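Local coordinates for protein xyloglucan-specific endo-beta-1,4-glucanase BoGH9A (Bacteroides ovatus, PDB 6DHT) that hydrolyses internal beta-1,4-glucosidic linkages in the backbone of xyloglucan, releasing xyloglucan oligosaccharides, at residues K294-W306 / A345-Y358. Residues are numbered along the deposited sequence; the frame is centred on the assembly and turned at random.
Sequences KRALLAAEKAYAW and AASELYFSTGKEIY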
ATOM      1  N   LYS A 294      23.390  -9.989   6.397  1.00 22.23           N
ATOM      2  CA  LYS A 294      23.686 -11.180   7.186  1.00 25.39           C
ATOM      3  C   LYS A 294      22.818 -11.301   8.431  1.00 18.74           C
ATOM      4  O   LYS A 294      22.252 -12.351   8.720  1.00 22.53           O
ATOM      5  CB  LYS A 294      25.163 -11.148   7.585  1.00 26.70           C
ATOM      6  CG  LYS A 294      25.647 -12.383   8.320  1.00 31.86           C
ATOM      7  CD  LYS A 294      27.058 -12.166   8.864  1.00 42.90           C
ATOM      8  CE  LYS A 294      27.597 -13.419   9.521  1.00 49.50           C
ATOM      9  NZ  LYS A 294      27.915 -14.465   8.508  1.00 59.94           N
ATOM     10  N   ARG A 295      22.697 -10.211   9.168  1.00 19.80           N
ATOM     11  CA  ARG A 295      21.862 -10.208  10.362  1.00 20.75           C
ATOM     12  C   ARG A 295      20.398 -10.539  10.056  1.00 18.38           C
ATOM     13  O   ARG A 295      19.749 -11.281  10.783  1.00 19.18           O
ATOM     14  CB  ARG A 295      21.970  -8.846  11.049  1.00 20.69           C
ATOM     15  CG  ARG A 295      21.163  -8.733  12.292  1.00 25.45           C
ATOM     16  CD  ARG A 295      21.391  -7.412  12.994  1.00 29.95           C
ATOM     17  NE  ARG A 295      20.605  -7.360  14.228  1.00 33.43           N
ATOM     18  CZ  ARG A 295      20.316  -6.250  14.897  1.00 30.38           C
ATOM     19  NH1 ARG A 295      20.733  -5.064  14.450  1.00 31.12           N
ATOM     20  NH2 ARG A 295      19.588  -6.334  16.004  1.00 35.79           N
ATOM     21  N   ALA A 296      19.874  -9.992   8.961  1.00 20.93           N
ATOM     22  CA  ALA A 296      18.474 -10.218   8.602  1.00 20.30           C
ATOM     23  C   ALA A 296      18.211 -11.679   8.319  1.00 15.32           C
ATOM     24  O   ALA A 296      17.207 -12.242   8.742  1.00 17.89           O
ATOM     25  CB  ALA A 296      18.118  -9.393   7.374  1.00 18.15           C
ATOM     26  N   LEU A 297      19.129 -12.308   7.589  1.00 18.05           N
ATOM     27  CA  LEU A 297      18.928 -13.704   7.232  1.00 19.46           C
ATOM     28  C   LEU A 297      18.990 -14.613   8.473  1.00 16.86           C
ATOM     29  O   LEU A 297      18.143 -15.487   8.663  1.00 19.19           O
ATOM     30  CB  LEU A 297      19.936 -14.145   6.162  1.00 20.58           C
ATOM     31  CG  LEU A 297      19.699 -15.557   5.643  1.00 23.64           C
ATOM     32  CD1 LEU A 297      18.330 -15.703   4.996  1.00 24.38           C
ATOM     33  CD2 LEU A 297      20.807 -15.947   4.677  1.00 23.93           C
ATOM     34  N   LEU A 298      19.945 -14.356   9.349  1.00 19.49           N
ATOM     35  CA  LEU A 298      20.050 -15.139  10.581  1.00 24.30           C
ATOM     36  C   LEU A 298      18.783 -14.984  11.402  1.00 19.43           C
ATOM     37  O   LEU A 298      18.199 -15.959  11.876  1.00 23.20           O
ATOM     38  CB  LEU A 298      21.255 -14.671  11.400  1.00 24.12           C
ATOM     39  CG  LEU A 298      22.622 -15.122  10.886  1.00 30.05           C
ATOM     40  CD1 LEU A 298      23.748 -14.370  11.583  1.00 31.07           C
ATOM     41  CD2 LEU A 298      22.785 -16.611  11.088  1.00 37.11           C
ATOM     42  N   ALA A 299      18.294 -13.747  11.498  1.00 18.73           N
ATOM     43  CA  ALA A 299      17.084 -13.455  12.249  1.00 21.59           C
ATOM     44  C   ALA A 299      15.862 -14.133  11.650  1.00 19.26           C
ATOM     45  O   ALA A 299      14.987 -14.634  12.358  1.00 20.48           O
ATOM     46  CB  ALA A 299      16.859 -11.954  12.306  1.00 22.51           C
ATOM     47  N   ALA A 300      15.796 -14.117  10.317  1.00 17.44           N
ATOM     48  CA  ALA A 300      14.692 -14.753   9.611  1.00 20.63           C
ATOM     49  C   ALA A 300      14.581 -16.244   9.890  1.00 15.52           C
ATOM     50  O   ALA A 300      13.494 -16.758  10.125  1.00 18.89           O
ATOM     51  CB  ALA A 300      14.851 -14.533   8.101  1.00 15.44           C
ATOM     52  N   GLU A 301      15.729 -16.925   9.863  1.00 18.44           N
ATOM     53  CA  GLU A 301      15.752 -18.371  10.052  1.00 21.99           C
ATOM     54  C   GLU A 301      15.348 -18.716  11.488  1.00 18.96           C
ATOM     55  O   GLU A 301      14.569 -19.636  11.710  1.00 21.37           O
ATOM     56  CB  GLU A 301      17.127 -18.950   9.665  1.00 22.96           C
ATOM     57  CG  GLU A 301      17.429 -18.791   8.162  1.00 23.75           C
ATOM     58  CD  GLU A 301      18.509 -19.713   7.630  1.00 33.18           C
ATOM     59  OE1 GLU A 301      19.663 -19.261   7.500  1.00 34.60           O
ATOM     60  OE2 GLU A 301      18.190 -20.877   7.304  1.00 37.51           O
ATOM     61  N   LYS A 302      15.781 -17.898  12.444  1.00 22.02           N
ATOM     62  CA  LYS A 302      15.377 -18.097  13.833  1.00 23.88           C
ATOM     63  C   LYS A 302      13.872 -17.841  14.021  1.00 25.07           C
ATOM     64  O   LYS A 302      13.195 -18.548  14.758  1.00 23.61           O
ATOM     65  CB  LYS A 302      16.180 -17.192  14.779  1.00 26.26           C
ATOM     66  CG  LYS A 302      17.622 -17.635  15.021  1.00 34.61           C
ATOM     67  CD  LYS A 302      18.210 -17.008  16.282  1.00 33.92           C
ATOM     68  CE  LYS A 302      17.586 -17.597  17.560  1.00 39.84           C
ATOM     69  NZ  LYS A 302      18.118 -16.967  18.806  1.00 34.85           N
ATOM     70  N   ALA A 303      13.325 -16.830  13.350  1.00 22.57           N
ATOM     71  CA  ALA A 303      11.899 -16.571  13.467  1.00 21.53           C
ATOM     72  C   ALA A 303      11.059 -17.674  12.835  1.00 19.40           C
ATOM     73  O   ALA A 303      10.029 -18.068  13.364  1.00 21.40           O
ATOM     74  CB  ALA A 303      11.546 -15.219  12.826  1.00 21.16           C
ATOM     75  N   TYR A 304      11.492 -18.168  11.677  1.00 19.00           N
ATOM     76  CA  TYR A 304      10.762 -19.234  11.031  1.00 18.57           C
ATOM     77  C   TYR A 304      10.777 -20.493  11.915  1.00 20.31           C
ATOM     78  O   TYR A 304       9.753 -21.160  12.074  1.00 22.44           O
ATOM     79  CB  TYR A 304      11.377 -19.505   9.649  1.00 19.45           C
ATOM     80  CG  TYR A 304      10.593 -20.482   8.822  1.00 22.69           C
ATOM     81  CD1 TYR A 304      10.863 -21.841   8.884  1.00 22.66           C
ATOM     82  CD2 TYR A 304       9.595 -20.050   7.959  1.00 22.93           C
ATOM     83  CE1 TYR A 304      10.148 -22.738   8.142  1.00 28.29           C
ATOM     84  CE2 TYR A 304       8.871 -20.945   7.206  1.00 23.38           C
ATOM     85  CZ  TYR A 304       9.158 -22.291   7.299  1.00 31.18           C
ATOM     86  OH  TYR A 304       8.443 -23.192   6.555  1.00 39.55           O
ATOM     87  N   ALA A 305      11.939 -20.782  12.486  1.00 24.33           N
ATOM     88  CA  ALA A 305      12.070 -21.898  13.421  1.00 22.81           C
ATOM     89  C   ALA A 305      11.061 -21.773  14.566  1.00 28.28           C
ATOM     90  O   ALA A 305      10.368 -22.739  14.901  1.00 28.64           O
ATOM     91  CB  ALA A 305      13.477 -21.966  13.947  1.00 26.52           C
ATOM     92  N   TRP A 306      10.957 -20.584  15.155  1.00 23.50           N
ATOM     93  CA  TRP A 306       9.991 -20.374  16.226  1.00 23.71           C
ATOM     94  C   TRP A 306       8.586 -20.669  15.736  1.00 24.89           C
ATOM     95  O   TRP A 306       7.817 -21.340  16.408  1.00 27.34           O
ATOM     96  CB  TRP A 306      10.083 -18.949  16.783  1.00 24.20           C
ATOM     97  CG  TRP A 306       9.218 -18.699  18.000  1.00 24.59           C
ATOM     98  CD1 TRP A 306       9.618 -18.708  19.312  1.00 28.55           C
ATOM     99  CD2 TRP A 306       7.817 -18.405  18.015  1.00 22.91           C
ATOM    100  NE1 TRP A 306       8.555 -18.430  20.127  1.00 27.09           N
ATOM    101  CE2 TRP A 306       7.435 -18.245  19.361  1.00 25.46           C
ATOM    102  CE3 TRP A 306       6.847 -18.268  17.021  1.00 25.82           C
ATOM    103  CZ2 TRP A 306       6.127 -17.954  19.733  1.00 27.98           C
ATOM    104  CZ3 TRP A 306       5.565 -17.981  17.385  1.00 26.49           C
ATOM    105  CH2 TRP A 306       5.206 -17.823  18.734  1.00 29.24           C
ATOM    106  N   ALA A 345       6.896 -16.844   3.727  1.00 16.03           N
ATOM    107  CA  ALA A 345       8.173 -16.996   4.404  1.00 16.28           C
ATOM    108  C   ALA A 345       9.058 -18.119   3.852  1.00 13.19           C
ATOM    109  O   ALA A 345      10.231 -17.916   3.638  1.00 15.32           O
ATOM    110  CB  ALA A 345       7.965 -17.209   5.910  1.00 17.19           C
ATOM    111  N   ALA A 346       8.470 -19.292   3.639  1.00 16.23           N
ATOM    112  CA  ALA A 346       9.254 -20.418   3.131  1.00 17.68           C
ATOM    113  C   ALA A 346       9.770 -20.071   1.744  1.00 16.44           C
ATOM    114  O   ALA A 346      10.916 -20.388   1.418  1.00 17.17           O
ATOM    115  CB  ALA A 346       8.410 -21.664   3.110  1.00 18.78           C
ATOM    116  N   SER A 347       8.934 -19.422   0.923  1.00 14.86           N
ATOM    117  CA  SER A 347       9.365 -19.021  -0.429  1.00 15.19           C
ATOM    118  C   SER A 347      10.557 -18.065  -0.373  1.00 15.70           C
ATOM    119  O   SER A 347      11.570 -18.283  -1.033  1.00 16.09           O
ATOM    120  CB  SER A 347       8.217 -18.401  -1.219  1.00 14.58           C
ATOM    121  OG  SER A 347       7.213 -19.352  -1.481  1.00 16.09           O
ATOM    122  N   GLU A 348      10.470 -17.025   0.458  1.00 15.88           N
ATOM    123  CA  GLU A 348      11.571 -16.099   0.579  1.00 14.28           C
ATOM    124  C   GLU A 348      12.826 -16.795   1.088  1.00 15.27           C
ATOM    125  O   GLU A 348      13.905 -16.484   0.640  1.00 14.68           O
ATOM    126  CB  GLU A 348      11.190 -14.924   1.497  1.00 15.60           C
ATOM    127  CG  GLU A 348      10.063 -14.038   0.992  1.00 14.73           C
ATOM    128  CD  GLU A 348      10.466 -13.140  -0.192  1.00 18.05           C
ATOM    129  OE1 GLU A 348      11.624 -13.199  -0.699  1.00 18.07           O
ATOM    130  OE2 GLU A 348       9.588 -12.352  -0.628  1.00 16.88           O
ATOM    131  N   LEU A 349      12.668 -17.664   2.087  1.00 16.40           N
ATOM    132  CA  LEU A 349      13.829 -18.360   2.625  1.00 18.35           C
ATOM    133  C   LEU A 349      14.454 -19.293   1.595  1.00 17.39           C
ATOM    134  O   LEU A 349      15.664 -19.381   1.504  1.00 17.93           O
ATOM    135  CB  LEU A 349      13.469 -19.101   3.914  1.00 17.40           C
ATOM    136  CG  LEU A 349      13.465 -18.140   5.118  1.00 17.68           C
ATOM    137  CD1 LEU A 349      12.661 -18.685   6.281  1.00 21.90           C
ATOM    138  CD2 LEU A 349      14.882 -17.750   5.549  1.00 20.28           C
ATOM    139  N   TYR A 350      13.623 -19.944   0.794  1.00 15.56           N
ATOM    140  CA  TYR A 350      14.148 -20.738  -0.312  1.00 15.70           C
ATOM    141  C   TYR A 350      14.966 -19.881  -1.282  1.00 17.67           C
ATOM    142  O   TYR A 350      16.064 -20.272  -1.705  1.00 18.15           O
ATOM    143  CB  TYR A 350      13.026 -21.433  -1.062  1.00 16.83           C
ATOM    144  CG  TYR A 350      13.463 -22.267  -2.263  1.00 16.71           C
ATOM    145  CD1 TYR A 350      14.511 -23.182  -2.162  1.00 17.95           C
ATOM    146  CD2 TYR A 350      12.809 -22.165  -3.483  1.00 17.92           C
ATOM    147  CE1 TYR A 350      14.900 -23.958  -3.251  1.00 18.89           C
ATOM    148  CE2 TYR A 350      13.178 -22.949  -4.561  1.00 17.59           C
ATOM    149  CZ  TYR A 350      14.228 -23.838  -4.441  1.00 20.81           C
ATOM    150  OH  TYR A 350      14.601 -24.616  -5.520  1.00 20.33           O
ATOM    151  N   PHE A 351      14.450 -18.719  -1.671  1.00 16.44           N
ATOM    152  CA  PHE A 351      15.179 -17.902  -2.639  1.00 14.83           C
ATOM    153  C   PHE A 351      16.426 -17.254  -2.053  1.00 17.47           C
ATOM    154  O   PHE A 351      17.413 -17.061  -2.756  1.00 21.93           O
ATOM    155  CB  PHE A 351      14.248 -16.875  -3.306  1.00 16.54           C
ATOM    156  CG  PHE A 351      13.218 -17.526  -4.195  1.00 16.93           C
ATOM    157  CD1 PHE A 351      13.617 -18.377  -5.228  1.00 17.44           C
ATOM    158  CD2 PHE A 351      11.872 -17.332  -3.986  1.00 20.56           C
ATOM    159  CE1 PHE A 351      12.690 -19.008  -6.013  1.00 20.78           C
ATOM    160  CE2 PHE A 351      10.932 -17.961  -4.778  1.00 19.29           C
ATOM    161  CZ  PHE A 351      11.341 -18.795  -5.801  1.00 19.47           C
ATOM    162  N   SER A 352      16.426 -16.987  -0.754  1.00 17.12           N
ATOM    163  CA  SER A 352      17.615 -16.423  -0.125  1.00 17.23           C
ATOM    164  C   SER A 352      18.700 -17.446   0.262  1.00 19.78           C
ATOM    165  O   SER A 352      19.862 -17.080   0.315  1.00 23.36           O
ATOM    166  CB  SER A 352      17.239 -15.634   1.114  1.00 20.18           C
ATOM    167  OG  SER A 352      16.377 -14.553   0.746  1.00 19.48           O
ATOM    168  N   THR A 353      18.314 -18.693   0.523  1.00 18.68           N
ATOM    169  CA  THR A 353      19.278 -19.701   0.990  1.00 19.56           C
ATOM    170  C   THR A 353      19.505 -20.817  -0.011  1.00 21.04           C
ATOM    171  O   THR A 353      20.533 -21.498   0.054  1.00 20.47           O
ATOM    172  CB  THR A 353      18.843 -20.371   2.318  1.00 16.54           C
ATOM    173  OG1 THR A 353      17.733 -21.250   2.101  1.00 19.32           O
ATOM    174  CG2 THR A 353      18.523 -19.339   3.387  1.00 22.39           C
ATOM    175  N   GLY A 354      18.543 -21.050  -0.894  1.00 18.90           N
ATOM    176  CA  GLY A 354      18.623 -22.157  -1.830  1.00 19.43           C
ATOM    177  C   GLY A 354      18.271 -23.502  -1.232  1.00 19.62           C
ATOM    178  O   GLY A 354      18.263 -24.505  -1.951  1.00 21.91           O
ATOM    179  N   LYS A 355      17.954 -23.537   0.056  1.00 20.97           N
ATOM    180  CA  LYS A 355      17.737 -24.818   0.746  1.00 19.46           C
ATOM    181  C   LYS A 355      16.411 -25.503   0.422  1.00 20.30           C
ATOM    182  O   LYS A 355      15.320 -24.926   0.545  1.00 17.71           O
ATOM    183  CB  LYS A 355      17.919 -24.663   2.259  1.00 20.65           C
ATOM    184  CG  LYS A 355      19.300 -24.247   2.655  1.00 22.13           C
ATOM    185  CD  LYS A 355      19.461 -24.201   4.162  1.00 27.14           C
ATOM    186  CE  LYS A 355      20.923 -24.034   4.546  1.00 38.78           C
ATOM    187  NZ  LYS A 355      21.085 -23.902   6.012  1.00 39.37           N
ATOM    188  N   GLU A 356      16.510 -26.755  -0.004  1.00 18.23           N
ATOM    189  CA  GLU A 356      15.355 -27.542  -0.402  1.00 19.99           C
ATOM    190  C   GLU A 356      14.355 -27.727   0.739  1.00 20.56           C
ATOM    191  O   GLU A 356      13.156 -27.890   0.525  1.00 19.14           O
ATOM    192  CB  GLU A 356      15.811 -28.897  -0.977  1.00 23.43           C
ATOM    193  CG  GLU A 356      16.716 -28.755  -2.194  1.00 26.57           C
ATOM    194  CD  GLU A 356      17.289 -30.081  -2.694  1.00 38.18           C
ATOM    195  OE1 GLU A 356      17.058 -31.131  -2.056  1.00 28.39           O
ATOM    196  OE2 GLU A 356      17.971 -30.069  -3.740  1.00 37.85           O
ATOM    197  N   ILE A 357      14.846 -27.687   1.970  1.00 21.96           N
ATOM    198  CA  ILE A 357      13.975 -27.873   3.110  1.00 24.90           C
ATOM    199  C   ILE A 357      12.925 -26.749   3.173  1.00 22.67           C
ATOM    200  O   ILE A 357      11.774 -26.983   3.544  1.00 25.07           O
ATOM    201  CB  ILE A 357      14.798 -27.987   4.415  1.00 24.65           C
ATOM    202  CG1 ILE A 357      13.932 -28.495   5.551  1.00 25.78           C
ATOM    203  CG2 ILE A 357      15.478 -26.665   4.773  1.00 27.86           C
ATOM    204  CD1 ILE A 357      14.759 -29.007   6.723  1.00 31.69           C
ATOM    205  N   TYR A 358      13.313 -25.538   2.772  1.00 21.40           N
ATOM    206  CA  TYR A 358      12.353 -24.435   2.687  1.00 19.93           C
ATOM    207  C   TYR A 358      11.410 -24.553   1.484  1.00 20.51           C
ATOM    208  O   TYR A 358      10.223 -24.285   1.604  1.00 21.23           O
ATOM    209  CB  TYR A 358      13.089 -23.094   2.651  1.00 20.92           C
ATOM    210  CG  TYR A 358      13.765 -22.722   3.937  1.00 17.67           C
ATOM    211  CD1 TYR A 358      13.036 -22.654   5.113  1.00 19.95           C
ATOM    212  CD2 TYR A 358      15.110 -22.413   3.981  1.00 19.26           C
ATOM    213  CE1 TYR A 358      13.623 -22.313   6.302  1.00 21.07           C
ATOM    214  CE2 TYR A 358      15.718 -22.068   5.180  1.00 23.03           C
ATOM    215  CZ  TYR A 358      14.961 -22.018   6.335  1.00 23.18           C
ATOM    216  OH  TYR A 358      15.551 -21.667   7.528  1.00 28.04           O
TER
HETATM  217  O   HOH W   1      14.557 -21.789  10.020  1.00 29.74           O
HETATM  218  O   HOH W   2      20.913 -20.976   6.043  1.00 42.70           O
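Y358 OH donates to E301 OE2 over 2.8 Å, the one direct hydrogen bond between the segments, from the start of helix 356-364 to helix 292-309 in the mainly helical GH9 catalytic domain, an (alpha/alpha)6 barrel in this family. OE2 accepts the bond through its anti lone pair, at the edge of the phenol ring. The same hydroxyl accepts from water 1, which also donates to the backbone O of E301, so the hydroxyl touches the carboxylate directly and the backbone O of the same residue through the water. The other carboxylate oxygen, OE1, is linked through water 2 to K355 NZ; directly, K355 NZ stays 4.4 Å from E301 OE2, beyond a salt bridge.

Next to these polar groups the helices 294-306 and 345-353 run roughly antiparallel, at 141°, and pack knobs-into-holes, with Y358 from the next helix completing one hole. Y304, its CG swung anti to the backbone N (chi1 -173°), reaches into that hole, between A345, A346, L349 and Y358. The edge of Y358 meets a face of Y304 in a T-shaped stack, planes at 85°, while A345 CB lies at the Y304 ring edge. An alanine in place of Y358 would probably leave E301 without its direct partner and take the edge contact away from that face of Y304. L349 is the reciprocal knob, among L297, A300, E301 and Y304: its CD2 packs 3.8 Å from E301 CG, its CD1 against Y304 CB. Farther along, L297 CD1 bridges S352 CB and T353 CG2, where helix 345-353 ends in an ST turn. Y304 OH is buried without a polar partner, its nearest neighbour across the contact being A346 CB at 3.8 Å.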